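Local atomic coordinates of D-galactonate dehydratase family member RspA (Pantoea ananatis, PDB entry 3T6C), a protein that dehydrates D-gluconate to 2-dehydro-3-deoxy-D-gluconate with low activity in vitro, using one magnesium ion per subunit, as a member of the enolase superfamily. Residues Gly41-Val46 / Gln66-Val71; Ala80-Gly85 / Gln96-Ser101; Cys359-Leu364 / Gly372-Thr377. All blocks are in the same frame, centred on the assembly; numbering follows the deposited sequence.

Contacts 1 and 2 belong to the N-terminal capping domain and share helix 68-83, contact 1 at its start and contact 2 at its end. Their centres are about 21 Å apart, and both touch a second subunit. Contact 3 belongs to the barrel domain, and no other chain reaches its segments. Its centre lies about 9 Å from that of the chain, against about 25 Å for contact 2, the most peripheral of the three. All are largely buried. Contact 1 is mainly aliphatic packing, contact 2 turns on one phenylalanine ring, and contact 3 brings two side-chain amides together. Contacts 1 and 3 each hold a gluconate-binding residue, Gln-66 and Glu-375.

Contact 1 of 3, residues Gly41-Val46 / Gln66-Val71; sequences GIDLVV and QRIYAV
Ile-68 packs against both Asp-43 and Val-45 and carries most of this contact. Its CG2 methyl meets CG2 of Val-45 at 3.5 Å and also lies near CB of Asp-43. Its other branch ends in CD1, which lies 3.7 Å from OD2 of Asp-43 and 4.0 Å from CB of Asp-43. The two side chains cross at nearly a right angle. CG1 of Ile-68 stands between the backbone N and the carbonyl carbon (chi1 66°), which sends this branch to Asp-43. The second valine methyl, CG1 of Val-45, reaches CG1 of Val-71 at 4.1 Å, one helical turn on.

The carboxylate of Asp-43 has its polar partners outside the two segments. OD2 accepts from the backbone N of Gly-422 and OD1 from that of Glu-421. Both oxygens are thus held, and the methyl of Ile-68 packs beside OD2. Arg-67, the N-cap residue, bonds through NH1 to O of Gln-66 (2.9 Å). Its NH2 bonds to Ser-101 of a second subunit. Gln-66 binds O6 of gluconate through NE2.

Helix 68-83 thus begins against strand 44-51 of the three-stranded antiparallel sheet, with Leu-36 of the neighbouring strand 29-37 touching both Val-45 and Ile-68.

Contact 2 of 3, residues Ala80-Gly85 / Gln96-Ser101; sequences APFLIG and QSAAVS
Phe-82 points its ring at segment 96-101, where Ser-97, Ala-98 and Ser-101 receive it. CG lies anti to the backbone N (chi1 177°), which carries the ring out from helix 68-83 to this neighbour. The far end of the ring does the touching. CZ lies 3.6 Å from OG of Ser-97, which sits at the ring edge, near its plane. CB of the same serine is also at that edge. Ala-98 approaches obliquely, with CA 3.7 Å and CB 3.8 Å from CE1. CE2 meets CB of Ser-101 at 4.0 Å, again at a slant. Segment 96-101 thus meets the far end of the ring at three atoms, CE1, CZ and CE2.

Both serine hydroxyls have polar partners other than the ring. OG of Ser-97 bonds to the carbonyl O of Asp-93, one turn back. OG of Ser-101 donates to O of Ala-98 at 2.8 Å, and that oxygen also accepts from the backbone N of Ser-101. The same hydroxyl bonds to Arg-67 of a second subunit. Phe-82 has a cation-pi contact with Lys-86, and its side chain also packs on Asn-424 of the second subunit.

This is helix-helix packing through a single aromatic side chain. It joins two consecutive helices of the N-terminal capping domain of the mandelate racemase/muconate lactonizing enzyme family, at a subunit interface and away from the annotated sites.

Contact 3 of 3, residues Cys359-Leu364 / Gly372-Thr377; sequences CANMHL and GIQEYT. With GCO (D-gluconic acid), chain D.
Gln-374 reaches from the barrel strand to the helix 355-367, where Asn-361 and Met-362 meet it. Its CB starts toward the helix, and CG stands anti to the backbone N (chi1 -172°). CG touches the terminal methyl CE of Met-362 at 4.2 Å. The methionine chain is extended beyond its own CG, which brings CE to this point. At chi2 (48°) the glutamine chain bends, and its amide comes to lie beside Asn-361. CD is 4.1 Å from CB of that asparagine. NE2 comes closer to the same CB, at 3.5 Å. OE1 is 3.9 Å from ND2 of Asn-361. The two amide planes are only 6° apart, although the side chains cross at about a right angle.

Each amide nitrogen has a partner outside the segments. NE2 of Gln-374 donates to OD2 of Asp-365, one helical turn beyond Asn-361, and ND2 of Asn-361 makes a weak bond to O of His-348, itself a substrate-binding residue.

The next strand residue, Glu-375, serves the active site. Its OE2 lies 2.5 Å from O1A of gluconate. OE2 is also hydrogen-bonded to NE2 of His-150, while OE1 is held by a salt bridge to Arg-319 and a hydrogen bond to the backbone N of Ser-349.

The strand thus has its glutamine packed on the barrel helix while its glutamate meets the substrate. With both oxygens gripped, the Glu-375 carboxylate is fixed in place against the carboxylate end of gluconate.

Contact 1 of 3, residues Gly41-Val46 / Gln66-Val71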
loop_
_atom_site.group_PDB
_atom_site.type_symbol
_atom_site.label_atom_id
_atom_site.label_comp_id
_atom_site.label_asym_id
_atom_site.label_seq_id
_atom_site.Cartn_x
_atom_site.Cartn_y
_atom_site.Cartn_z
ATOM N N GLY A 41 8.496 7.853 -49.339
ATOM C CA GLY A 41 8.773 6.433 -49.451
ATOM C C GLY A 41 8.102 5.620 -48.355
ATOM O O GLY A 41 8.390 4.421 -48.213
ATOM N N ILE A 42 7.191 6.263 -47.614
ATOM C CA ILE A 42 6.489 5.645 -46.493
ATOM C C ILE A 42 5.019 5.981 -46.626
ATOM O O ILE A 42 4.655 7.152 -46.846
ATOM C CB ILE A 42 7.027 6.148 -45.134
ATOM C CG1 ILE A 42 8.478 5.699 -44.971
ATOM C CG2 ILE A 42 6.206 5.554 -43.949
ATOM C CD1 ILE A 42 9.156 6.366 -43.844
ATOM N N ASP A 43 4.160 4.966 -46.509
ATOM C CA ASP A 43 2.724 5.205 -46.752
ATOM C C ASP A 43 2.108 6.070 -45.661
ATOM O O ASP A 43 2.213 5.755 -44.486
ATOM C CB ASP A 43 1.954 3.883 -46.812
ATOM C CG ASP A 43 2.353 3.007 -47.998
ATOM O OD1 ASP A 43 3.001 3.504 -48.948
ATOM O OD2 ASP A 43 1.949 1.826 -47.975
ATOM N N LEU A 44 1.447 7.151 -46.079
ATOM C CA LEU A 44 0.750 8.101 -45.182
ATOM C C LEU A 44 -0.738 8.114 -45.386
ATOM O O LEU A 44 -1.181 7.880 -46.503
ATOM C CB LEU A 44 1.209 9.542 -45.475
ATOM C CG LEU A 44 2.736 9.712 -45.514
ATOM C CD1 LEU A 44 3.073 11.153 -45.867
ATOM C CD2 LEU A 44 3.353 9.351 -44.201
ATOM N N VAL A 45 -1.516 8.406 -44.322
ATOM C CA VAL A 45 -2.969 8.621 -44.449
ATOM C C VAL A 45 -3.319 10.036 -44.005
ATOM O O VAL A 45 -3.062 10.407 -42.850
ATOM C CB VAL A 45 -3.751 7.629 -43.580
ATOM C CG1 VAL A 45 -5.243 7.747 -43.869
ATOM C CG2 VAL A 45 -3.260 6.194 -43.839
ATOM N N VAL A 46 -3.970 10.804 -44.877
ATOM C CA VAL A 46 -4.277 12.200 -44.594
ATOM C C VAL A 46 -5.792 12.355 -44.756
ATOM O O VAL A 46 -6.392 11.708 -45.614
ATOM C CB VAL A 46 -3.523 13.112 -45.605
ATOM C CG1 VAL A 46 -4.137 14.504 -45.698
ATOM C CG2 VAL A 46 -2.031 13.159 -45.257
ATOM N N GLN A 66 1.075 0.785 -41.222
ATOM C CA GLN A 66 0.954 -0.650 -41.490
ATOM C C GLN A 66 -0.438 -1.103 -41.829
ATOM O O GLN A 66 -0.668 -2.249 -42.195
ATOM C CB GLN A 66 1.423 -1.457 -40.286
ATOM C CG GLN A 66 2.929 -1.248 -39.887
ATOM C CD GLN A 66 3.209 -0.061 -38.980
ATOM O OE1 GLN A 66 2.314 0.732 -38.629
ATOM N NE2 GLN A 66 4.487 0.089 -38.595
ATOM N N ARG A 67 -1.381 -0.260 -41.492
ATOM C CA ARG A 67 -2.808 -0.473 -41.700
ATOM C C ARG A 67 -3.630 0.435 -42.594
ATOM O O ARG A 67 -4.790 0.762 -42.183
ATOM C CB ARG A 67 -3.500 -0.946 -40.419
ATOM C CG ARG A 67 -2.936 -2.259 -39.786
ATOM C CD ARG A 67 -3.390 -3.477 -40.662
ATOM N NE ARG A 67 -3.103 -4.788 -40.023
ATOM C CZ ARG A 67 -1.916 -5.385 -40.116
ATOM N NH1 ARG A 67 -0.917 -4.769 -40.747
ATOM N NH2 ARG A 67 -1.735 -6.615 -39.585
ATOM N N ILE A 68 -2.972 1.146 -43.516
ATOM C CA ILE A 68 -3.617 2.295 -44.157
ATOM C C ILE A 68 -5.014 1.996 -44.690
ATOM O O ILE A 68 -5.878 2.867 -44.632
ATOM C CB ILE A 68 -2.734 2.886 -45.304
ATOM C CG1 ILE A 68 -2.577 1.909 -46.476
ATOM C CG2 ILE A 68 -1.372 3.332 -44.723
ATOM C CD1 ILE A 68 -1.696 2.474 -47.617
ATOM N N TYR A 69 -5.263 0.789 -45.192
ATOM C CA TYR A 69 -6.592 0.500 -45.792
ATOM C C TYR A 69 -7.668 0.273 -44.746
ATOM O O TYR A 69 -8.852 0.533 -45.019
ATOM C CB TYR A 69 -6.505 -0.661 -46.781
ATOM C CG TYR A 69 -5.561 -0.327 -47.942
ATOM C CD1 TYR A 69 -5.838 0.717 -48.783
ATOM C CD2 TYR A 69 -4.407 -1.077 -48.147
ATOM C CE1 TYR A 69 -4.964 1.047 -49.803
ATOM C CE2 TYR A 69 -3.562 -0.792 -49.185
ATOM C CZ TYR A 69 -3.820 0.294 -49.984
ATOM O OH TYR A 69 -2.913 0.604 -51.018
ATOM N N ALA A 70 -7.293 -0.183 -43.544
ATOM C CA ALA A 70 -8.281 -0.377 -42.501
ATOM C C ALA A 70 -8.626 0.997 -41.922
ATOM O O ALA A 70 -9.783 1.277 -41.629
ATOM C CB ALA A 70 -7.751 -1.307 -41.418
ATOM N N VAL A 71 -7.609 1.851 -41.707
ATOM C CA VAL A 71 -7.872 3.248 -41.354
ATOM C C VAL A 71 -8.696 3.990 -42.412
ATOM O O VAL A 71 -9.641 4.701 -42.050
ATOM C CB VAL A 71 -6.533 3.984 -41.052
ATOM C CG1 VAL A 71 -6.770 5.474 -40.753
ATOM C CG2 VAL A 71 -5.824 3.326 -39.919
#

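Contact 2 of 3, residues Ala80-Gly85 / Gln96-Ser101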
loop_
_atom_site.group_PDB
_atom_site.type_symbol
_atom_site.label_atom_id
_atom_site.label_comp_id
_atom_site.label_asym_id
_atom_site.label_seq_id
_atom_site.Cartn_x
_atom_site.Cartn_y
_atom_site.Cartn_z
ATOM N N ALA A 80 -16.598 9.807 -41.895
ATOM C CA ALA A 80 -16.960 10.804 -42.911
ATOM C C ALA A 80 -18.506 11.018 -42.937
ATOM O O ALA A 80 -18.953 12.144 -42.735
ATOM C CB ALA A 80 -16.420 10.375 -44.308
ATOM N N PRO A 81 -19.329 9.946 -43.141
ATOM C CA PRO A 81 -20.774 10.191 -43.146
ATOM C C PRO A 81 -21.295 10.729 -41.810
ATOM O O PRO A 81 -22.277 11.502 -41.760
ATOM C CB PRO A 81 -21.396 8.811 -43.495
ATOM C CG PRO A 81 -20.271 7.802 -43.295
ATOM C CD PRO A 81 -18.991 8.565 -43.547
ATOM N N PHE A 82 -20.650 10.317 -40.712
ATOM C CA PHE A 82 -21.022 10.791 -39.358
ATOM C C PHE A 82 -20.898 12.305 -39.261
ATOM O O PHE A 82 -21.625 12.950 -38.477
ATOM C CB PHE A 82 -20.054 10.112 -38.383
ATOM C CG PHE A 82 -20.205 10.524 -36.934
ATOM C CD1 PHE A 82 -19.314 11.416 -36.349
ATOM C CD2 PHE A 82 -21.157 9.923 -36.132
ATOM C CE1 PHE A 82 -19.405 11.777 -34.993
ATOM C CE2 PHE A 82 -21.274 10.259 -34.774
ATOM C CZ PHE A 82 -20.394 11.175 -34.183
ATOM N N LEU A 83 -19.939 12.890 -39.974
ATOM C CA LEU A 83 -19.666 14.337 -39.831
ATOM C C LEU A 83 -20.436 15.286 -40.729
ATOM O O LEU A 83 -20.590 16.481 -40.414
ATOM C CB LEU A 83 -18.177 14.624 -40.071
ATOM C CG LEU A 83 -17.265 13.982 -39.027
ATOM C CD1 LEU A 83 -15.844 13.991 -39.500
ATOM C CD2 LEU A 83 -17.411 14.755 -37.703
ATOM N N ILE A 84 -20.994 14.769 -41.819
ATOM C CA ILE A 84 -21.533 15.664 -42.806
ATOM C C ILE A 84 -22.714 16.439 -42.203
ATOM O O ILE A 84 -23.595 15.844 -41.542
ATOM C CB ILE A 84 -21.977 14.901 -44.080
ATOM C CG1 ILE A 84 -20.811 14.111 -44.685
ATOM C CG2 ILE A 84 -22.562 15.928 -45.074
ATOM C CD1 ILE A 84 -19.600 14.973 -44.995
ATOM N N GLY A 85 -22.704 17.765 -42.415
ATOM C CA GLY A 85 -23.713 18.681 -41.932
ATOM C C GLY A 85 -23.460 19.222 -40.554
ATOM O O GLY A 85 -24.203 20.104 -40.115
ATOM N N GLN A 96 -15.623 13.450 -28.590
ATOM C CA GLN A 96 -16.237 12.525 -27.647
ATOM C C GLN A 96 -17.265 11.629 -28.324
ATOM O O GLN A 96 -17.297 10.425 -28.099
ATOM C CB GLN A 96 -16.930 13.334 -26.535
ATOM C CG GLN A 96 -15.977 14.141 -25.668
ATOM C CD GLN A 96 -15.106 13.250 -24.797
ATOM O OE1 GLN A 96 -15.501 12.140 -24.487
ATOM N NE2 GLN A 96 -13.923 13.732 -24.410
ATOM N N SER A 97 -18.110 12.219 -29.159
ATOM C CA SER A 97 -19.122 11.424 -29.871
ATOM C C SER A 97 -18.520 10.518 -30.966
ATOM O O SER A 97 -18.928 9.333 -31.080
ATOM C CB SER A 97 -20.243 12.337 -30.413
ATOM O OG SER A 97 -19.729 13.262 -31.389
ATOM N N ALA A 98 -17.544 11.003 -31.724
ATOM C CA ALA A 98 -16.952 10.118 -32.751
ATOM C C ALA A 98 -16.250 8.966 -32.042
ATOM O O ALA A 98 -16.317 7.810 -32.515
ATOM C CB ALA A 98 -15.975 10.903 -33.630
ATOM N N ALA A 99 -15.611 9.247 -30.892
ATOM C CA ALA A 99 -14.850 8.232 -30.190
ATOM C C ALA A 99 -15.707 7.027 -29.790
ATOM O O ALA A 99 -15.207 5.910 -29.787
ATOM C CB ALA A 99 -14.171 8.829 -28.921
ATOM N N VAL A 100 -16.945 7.273 -29.394
ATOM C CA VAL A 100 -17.854 6.219 -28.974
ATOM C C VAL A 100 -18.834 5.767 -30.034
ATOM O O VAL A 100 -19.698 4.944 -29.738
ATOM C CB VAL A 100 -18.635 6.603 -27.676
ATOM C CG1 VAL A 100 -17.639 6.873 -26.515
ATOM C CG2 VAL A 100 -19.601 7.803 -27.914
ATOM N N SER A 101 -18.735 6.300 -31.269
ATOM C CA SER A 101 -19.791 6.062 -32.274
ATOM C C SER A 101 -19.937 4.592 -32.655
ATOM O O SER A 101 -21.036 4.156 -32.971
ATOM C CB SER A 101 -19.518 6.926 -33.522
ATOM O OG SER A 101 -18.239 6.595 -34.107
#

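Contact 3 of 3, residues Cys359-Leu364 / Gly372-Thr377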
loop_
_atom_site.group_PDB
_atom_site.type_symbol
_atom_site.label_atom_id
_atom_site.label_comp_id
_atom_site.label_asym_id
_atom_site.label_seq_id
_atom_site.Cartn_x
_atom_site.Cartn_y
_atom_site.Cartn_z
ATOM N N CYS A 359 3.587 18.842 -37.985
ATOM C CA CYS A 359 3.161 20.187 -37.547
ATOM C C CYS A 359 2.319 20.137 -36.279
ATOM O O CYS A 359 2.530 20.935 -35.370
ATOM C CB CYS A 359 2.382 20.907 -38.661
ATOM S SG CYS A 359 3.428 21.415 -40.046
ATOM N N ALA A 360 1.398 19.168 -36.160
ATOM C CA ALA A 360 0.625 19.045 -34.932
ATOM C C ALA A 360 1.528 18.795 -33.726
ATOM O O ALA A 360 1.376 19.465 -32.708
ATOM C CB ALA A 360 -0.313 17.871 -35.078
ATOM N N ASN A 361 2.497 17.871 -33.870
ATOM C CA ASN A 361 3.454 17.639 -32.770
ATOM C C ASN A 361 4.091 18.957 -32.363
ATOM O O ASN A 361 4.232 19.267 -31.171
ATOM C CB ASN A 361 4.607 16.727 -33.167
ATOM C CG ASN A 361 4.209 15.297 -33.354
ATOM O OD1 ASN A 361 3.181 14.825 -32.857
ATOM N ND2 ASN A 361 5.114 14.539 -34.011
ATOM N N MET A 362 4.515 19.736 -33.363
ATOM C CA MET A 362 5.301 20.924 -33.074
ATOM C C MET A 362 4.443 22.069 -32.494
ATOM O O MET A 362 4.965 22.876 -31.723
ATOM C CB MET A 362 6.063 21.377 -34.330
ATOM C CG MET A 362 7.234 20.425 -34.554
ATOM S SD MET A 362 8.201 20.925 -35.948
ATOM C CE MET A 362 9.437 19.592 -35.957
ATOM N N HIS A 363 3.159 22.149 -32.889
ATOM C CA HIS A 363 2.264 23.138 -32.296
ATOM C C HIS A 363 2.005 22.828 -30.823
ATOM O O HIS A 363 1.992 23.745 -30.000
ATOM C CB HIS A 363 0.976 23.242 -33.083
ATOM C CG HIS A 363 1.116 24.048 -34.340
ATOM N ND1 HIS A 363 0.246 25.072 -34.673
ATOM C CD2 HIS A 363 2.021 23.980 -35.346
ATOM C CE1 HIS A 363 0.604 25.592 -35.839
ATOM N NE2 HIS A 363 1.670 24.940 -36.278
ATOM N N LEU A 364 1.829 21.554 -30.497
ATOM C CA LEU A 364 1.810 21.130 -29.082
ATOM C C LEU A 364 3.133 21.463 -28.414
ATOM O O LEU A 364 3.143 22.033 -27.309
ATOM C CB LEU A 364 1.534 19.630 -28.966
ATOM C CG LEU A 364 0.058 19.250 -29.233
ATOM C CD1 LEU A 364 0.030 17.818 -29.800
ATOM C CD2 LEU A 364 -0.731 19.348 -27.939
ATOM N N GLY A 372 9.576 18.168 -23.675
ATOM C CA GLY A 372 10.896 17.541 -23.555
ATOM C C GLY A 372 11.878 17.558 -24.719
ATOM O O GLY A 372 12.902 18.220 -24.691
ATOM N N ILE A 373 11.469 16.925 -25.814
ATOM C CA ILE A 373 12.326 16.891 -26.998
ATOM C C ILE A 373 11.431 16.535 -28.183
ATOM O O ILE A 373 10.362 15.935 -27.973
ATOM C CB ILE A 373 13.521 15.897 -26.801
ATOM C CG1 ILE A 373 14.584 16.123 -27.877
ATOM C CG2 ILE A 373 13.030 14.441 -26.876
ATOM C CD1 ILE A 373 15.265 17.528 -27.746
ATOM N N GLN A 374 11.871 16.881 -29.406
ATOM C CA GLN A 374 11.112 16.422 -30.593
ATOM C C GLN A 374 11.972 15.577 -31.528
ATOM O O GLN A 374 12.887 16.079 -32.167
ATOM C CB GLN A 374 10.577 17.633 -31.363
ATOM C CG GLN A 374 9.593 17.252 -32.516
ATOM C CD GLN A 374 8.533 16.251 -32.044
ATOM O OE1 GLN A 374 8.625 15.045 -32.372
ATOM N NE2 GLN A 374 7.579 16.706 -31.234
ATOM N N GLU A 375 11.649 14.289 -31.617
ATOM C CA GLU A 375 12.228 13.403 -32.615
ATOM C C GLU A 375 12.044 13.984 -33.997
ATOM O O GLU A 375 10.964 14.525 -34.283
ATOM C CB GLU A 375 11.460 12.091 -32.555
ATOM C CG GLU A 375 12.098 10.986 -33.394
ATOM C CD GLU A 375 11.427 9.652 -33.179
ATOM O OE1 GLU A 375 10.306 9.586 -32.678
ATOM O OE2 GLU A 375 12.037 8.613 -33.528
ATOM N N TYR A 376 13.057 13.839 -34.855
ATOM C CA TYR A 376 12.928 14.371 -36.192
ATOM C C TYR A 376 13.629 13.466 -37.184
ATOM O O TYR A 376 14.766 13.048 -36.950
ATOM C CB TYR A 376 13.595 15.735 -36.208
ATOM C CG TYR A 376 13.590 16.359 -37.579
ATOM C CD1 TYR A 376 12.422 16.858 -38.094
ATOM C CD2 TYR A 376 14.762 16.443 -38.316
ATOM C CE1 TYR A 376 12.405 17.433 -39.334
ATOM C CE2 TYR A 376 14.756 17.030 -39.586
ATOM C CZ TYR A 376 13.575 17.499 -40.053
ATOM O OH TYR A 376 13.527 18.082 -41.300
ATOM N N THR A 377 12.964 13.178 -38.306
ATOM C CA THR A 377 13.697 12.562 -39.421
ATOM C C THR A 377 13.474 13.436 -40.631
ATOM O O THR A 377 12.381 13.978 -40.862
ATOM C CB THR A 377 13.266 11.099 -39.715
ATOM O OG1 THR A 377 11.874 11.081 -39.929
ATOM C CG2 THR A 377 13.562 10.170 -38.572
HETATM C C1 GCO D . 10.932 5.477 -33.060
HETATM C C2 GCO D . 10.143 4.247 -33.308
HETATM C C3 GCO D . 9.989 3.874 -34.770
HETATM C C4 GCO D . 8.951 2.783 -34.939
HETATM C C5 GCO D . 8.174 3.008 -36.213
HETATM C C6 GCO D . 7.091 1.971 -36.453
HETATM O O1A GCO D . 11.041 6.394 -33.927
HETATM O O1B GCO D . 11.382 5.670 -31.883
HETATM O O2 GCO D . 10.559 3.249 -32.413
HETATM O O3 GCO D . 11.239 3.479 -35.200
HETATM O O4 GCO D . 9.631 1.542 -34.983
HETATM O O5 GCO D . 7.599 4.260 -36.157
HETATM O O6 GCO D . 6.326 2.183 -37.623
#